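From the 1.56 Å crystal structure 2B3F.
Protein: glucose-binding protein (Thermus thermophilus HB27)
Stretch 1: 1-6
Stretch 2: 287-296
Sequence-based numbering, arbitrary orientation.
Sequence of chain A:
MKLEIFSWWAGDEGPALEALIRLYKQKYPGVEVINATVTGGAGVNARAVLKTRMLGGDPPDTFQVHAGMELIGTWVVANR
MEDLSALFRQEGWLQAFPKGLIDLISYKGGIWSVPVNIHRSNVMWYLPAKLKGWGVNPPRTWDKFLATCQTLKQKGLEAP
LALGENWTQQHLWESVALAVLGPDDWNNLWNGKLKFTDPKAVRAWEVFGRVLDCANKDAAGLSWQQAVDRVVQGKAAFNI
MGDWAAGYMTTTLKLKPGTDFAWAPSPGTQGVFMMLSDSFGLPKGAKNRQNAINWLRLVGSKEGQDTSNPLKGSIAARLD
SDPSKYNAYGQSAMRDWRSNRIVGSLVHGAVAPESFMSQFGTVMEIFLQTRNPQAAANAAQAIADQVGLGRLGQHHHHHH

Stretch 1 1-6: MKLEIF
Stretch 2, residues 287-296: KNRQNAINWL

Residues 2-6 form an extended strand that continues later in the chain. Its phi values run from -149° to -105° and its psi values from 114° to 159°. Residues 289-296 form a helix, also continuing, with phi near -62° and psi between -50° and -31°. Asn288 occupies the N-cap position at phi -123°, psi 68°, but its side chain makes no capping bond. The helical turns are set by i to i+4 bonds, from Ala292 N to Asn288 O (3.0 Å) through Leu296 N to Ala292 O (2.9 Å).

The strand and helix axes approach to 7.7 Å. Their N-to-C directions differ by 57°, with a signed crossing angle of -57°. The closest register is Leu3 with Asn291, whose CA atoms lie 6.0 Å apart. The contact buries 408 Å² in total.

No clear direct hydrogen bond joins the stretches. The helix start meets the strand start through polar groups. Asn288 (chi1 -49°, m; chi2 -69°) points toward the strand. One water bridges here: it accepts from Lys2 N at 2.9 Å and donates to Asn288 OD1 at 2.6 Å. Asn288 CB packs 3.1 Å from Lys2 O. Asn288 ND2 lies 3.4 Å from Lys2 O at a poor angle; it is hydrogen-bonded elsewhere in the structure.

Asn291 (chi1 -70°, m) also points toward the strand and is buried. Its amide is probably turned over in the model, so its bonding to the strand is left open. Met1 (chi1 -77°, m; chi2 -96°; chi3 88°, p) starts sideways, but its end comes nearer the helix. Lys2 (m, t, t, p) instead leads its end away and stays exposed, which suits its charge.

Further along, the contact becomes apolar. Leu3 (chi1 173°, t; chi2 71°, p) is buried and brings its end nearer the helix. Its CD1 lies 3.6 Å from Ala292 CA and 4.1 Å from Ala292 CB. The leucine methyl sits close to the helix backbone beside the small Ala292 side chain. Leu3 CD2 lies 4.0 Å from Trp295 CB.

Trp295 (chi1 171°, t; chi2 -103°) points toward the strand. Ile5 (chi1 -61°, m; chi2 165°, t) points toward the helix and sets CD1 over one face of the indole. This CD1 is 3.6 Å from the centroid of the Trp295 six-membered ring, 6° off its normal, a CH-pi contact. Ile5 CD1 is 3.8 Å from Trp295 CH2. Both residues are buried, as suits a methyl packed on a broad aromatic face.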

# COMPACT_ATOMS: atom_id res chain seq x y z
N MET A 1 -14.01 -1.49 -30.52
CA MET A 1 -13.14 -0.66 -29.65
C MET A 1 -13.32 -1.07 -28.20
O MET A 1 -14.41 -0.95 -27.63
CB MET A 1 -13.48 0.82 -29.82
CG MET A 1 -12.93 1.43 -31.07
SD MET A 1 -11.37 2.26 -30.78
CE MET A 1 -10.26 0.91 -31.02
N LYS A 2 -12.24 -1.59 -27.63
CA LYS A 2 -12.26 -2.11 -26.26
C LYS A 2 -11.02 -1.69 -25.48
O LYS A 2 -9.98 -1.32 -26.05
CB LYS A 2 -12.35 -3.63 -26.28
CG LYS A 2 -13.63 -4.14 -26.91
CD LYS A 2 -13.68 -5.63 -26.95
CE LYS A 2 -14.96 -6.11 -27.65
NZ LYS A 2 -14.79 -6.10 -29.14
N LEU A 3 -11.16 -1.72 -24.16
CA LEU A 3 -10.04 -1.52 -23.25
C LEU A 3 -10.31 -2.34 -21.99
O LEU A 3 -11.31 -2.14 -21.33
CB LEU A 3 -9.89 -0.06 -22.87
CG LEU A 3 -8.83 0.19 -21.78
CD1 LEU A 3 -7.41 -0.02 -22.29
CD2 LEU A 3 -9.01 1.59 -21.20
N GLU A 4 -9.39 -3.25 -21.69
CA GLU A 4 -9.51 -4.13 -20.53
C GLU A 4 -8.50 -3.69 -19.47
O GLU A 4 -7.30 -3.82 -19.66
CB GLU A 4 -9.27 -5.58 -20.93
CG GLU A 4 -9.46 -6.53 -19.77
CD GLU A 4 -9.14 -7.95 -20.11
OE1 GLU A 4 -8.22 -8.18 -20.93
OE2 GLU A 4 -9.78 -8.86 -19.54
N ILE A 5 -9.03 -3.21 -18.35
CA ILE A 5 -8.24 -2.67 -17.25
C ILE A 5 -8.29 -3.68 -16.11
O ILE A 5 -9.37 -3.97 -15.61
CB ILE A 5 -8.82 -1.37 -16.71
CG1 ILE A 5 -8.85 -0.27 -17.81
CG2 ILE A 5 -7.99 -0.86 -15.54
CD1 ILE A 5 -9.71 0.89 -17.45
N PHE A 6 -7.12 -4.16 -15.71
CA PHE A 6 -6.99 -5.20 -14.69
C PHE A 6 -6.53 -4.55 -13.38
O PHE A 6 -5.57 -3.78 -13.36
CB PHE A 6 -6.02 -6.26 -15.21
CG PHE A 6 -5.89 -7.49 -14.34
CD1 PHE A 6 -6.47 -8.69 -14.74
CD2 PHE A 6 -5.12 -7.47 -13.18
CE1 PHE A 6 -6.34 -9.86 -13.96
CE2 PHE A 6 -4.98 -8.65 -12.41
CZ PHE A 6 -5.59 -9.82 -12.82
N LYS A 287 -4.08 -6.52 -26.67
CA LYS A 287 -4.97 -6.54 -27.82
C LYS A 287 -5.39 -5.13 -28.24
O LYS A 287 -5.63 -4.90 -29.44
CB LYS A 287 -6.19 -7.43 -27.54
CG LYS A 287 -5.86 -8.91 -27.50
CD LYS A 287 -7.09 -9.72 -27.21
CE LYS A 287 -6.81 -11.20 -27.13
NZ LYS A 287 -8.01 -11.92 -26.60
N ASN A 288 -5.47 -4.20 -27.30
CA ASN A 288 -5.94 -2.83 -27.55
C ASN A 288 -4.89 -1.81 -27.13
O ASN A 288 -5.07 -1.03 -26.21
CB ASN A 288 -7.29 -2.57 -26.88
CG ASN A 288 -8.31 -3.68 -27.17
OD1 ASN A 288 -8.77 -3.82 -28.31
ND2 ASN A 288 -8.64 -4.48 -26.16
N ARG A 289 -3.79 -1.82 -27.87
CA ARG A 289 -2.58 -1.10 -27.51
C ARG A 289 -2.80 0.41 -27.45
O ARG A 289 -2.43 1.05 -26.49
CB ARG A 289 -1.46 -1.40 -28.50
CG ARG A 289 -0.14 -0.78 -28.14
CD ARG A 289 0.97 -1.26 -29.07
NE ARG A 289 2.26 -0.67 -28.72
CZ ARG A 289 2.69 0.53 -29.10
NH1 ARG A 289 1.96 1.31 -29.89
NH2 ARG A 289 3.88 0.96 -28.70
N GLN A 290 -3.39 0.99 -28.50
CA GLN A 290 -3.60 2.44 -28.49
C GLN A 290 -4.56 2.90 -27.39
O GLN A 290 -4.34 3.93 -26.75
CB GLN A 290 -4.09 2.96 -29.85
CG GLN A 290 -4.12 4.48 -29.92
CD GLN A 290 -2.75 5.11 -29.69
OE1 GLN A 290 -1.74 4.65 -30.25
NE2 GLN A 290 -2.71 6.18 -28.88
N ASN A 291 -5.63 2.15 -27.19
CA ASN A 291 -6.60 2.52 -26.15
C ASN A 291 -5.91 2.46 -24.78
O ASN A 291 -6.18 3.30 -23.91
CB ASN A 291 -7.81 1.60 -26.19
CG ASN A 291 -8.70 1.83 -27.42
OD1 ASN A 291 -9.46 0.96 -27.84
ND2 ASN A 291 -8.60 3.02 -27.99
N ALA A 292 -5.00 1.51 -24.62
CA ALA A 292 -4.22 1.39 -23.36
C ALA A 292 -3.29 2.58 -23.18
O ALA A 292 -3.19 3.17 -22.10
CB ALA A 292 -3.42 0.08 -23.36
N ILE A 293 -2.62 2.97 -24.26
CA ILE A 293 -1.74 4.16 -24.22
C ILE A 293 -2.53 5.40 -23.82
O ILE A 293 -2.09 6.21 -23.02
CB ILE A 293 -1.02 4.37 -25.59
CG1 ILE A 293 0.03 3.27 -25.80
CG2 ILE A 293 -0.38 5.75 -25.64
CD1 ILE A 293 0.58 3.16 -27.20
N ASN A 294 -3.74 5.56 -24.37
CA ASN A 294 -4.56 6.69 -23.98
C ASN A 294 -5.02 6.63 -22.51
O ASN A 294 -5.18 7.65 -21.84
CB ASN A 294 -5.74 6.82 -24.95
CG ASN A 294 -5.28 7.29 -26.34
OD1 ASN A 294 -4.23 7.92 -26.47
ND2 ASN A 294 -6.08 6.99 -27.38
N TRP A 295 -5.18 5.42 -22.00
CA TRP A 295 -5.45 5.27 -20.57
C TRP A 295 -4.24 5.75 -19.76
O TRP A 295 -4.39 6.48 -18.79
CB TRP A 295 -5.81 3.80 -20.25
CG TRP A 295 -5.91 3.47 -18.79
CD1 TRP A 295 -4.98 2.80 -18.06
CD2 TRP A 295 -6.98 3.78 -17.89
NE1 TRP A 295 -5.41 2.67 -16.77
CE2 TRP A 295 -6.62 3.27 -16.62
CE3 TRP A 295 -8.20 4.44 -18.03
CZ2 TRP A 295 -7.45 3.38 -15.51
CZ3 TRP A 295 -9.01 4.58 -16.92
CH2 TRP A 295 -8.64 4.03 -15.67
N LEU A 296 -3.04 5.34 -20.15
CA LEU A 296 -1.81 5.79 -19.47
C LEU A 296 -1.69 7.32 -19.45
O LEU A 296 -1.33 7.93 -18.44
CB LEU A 296 -0.56 5.17 -20.11
CG LEU A 296 -0.48 3.64 -20.12
CD1 LEU A 296 0.84 3.18 -20.70
CD2 LEU A 296 -0.70 3.07 -18.70
O HOH W 1 -10.09 -1.93 -29.61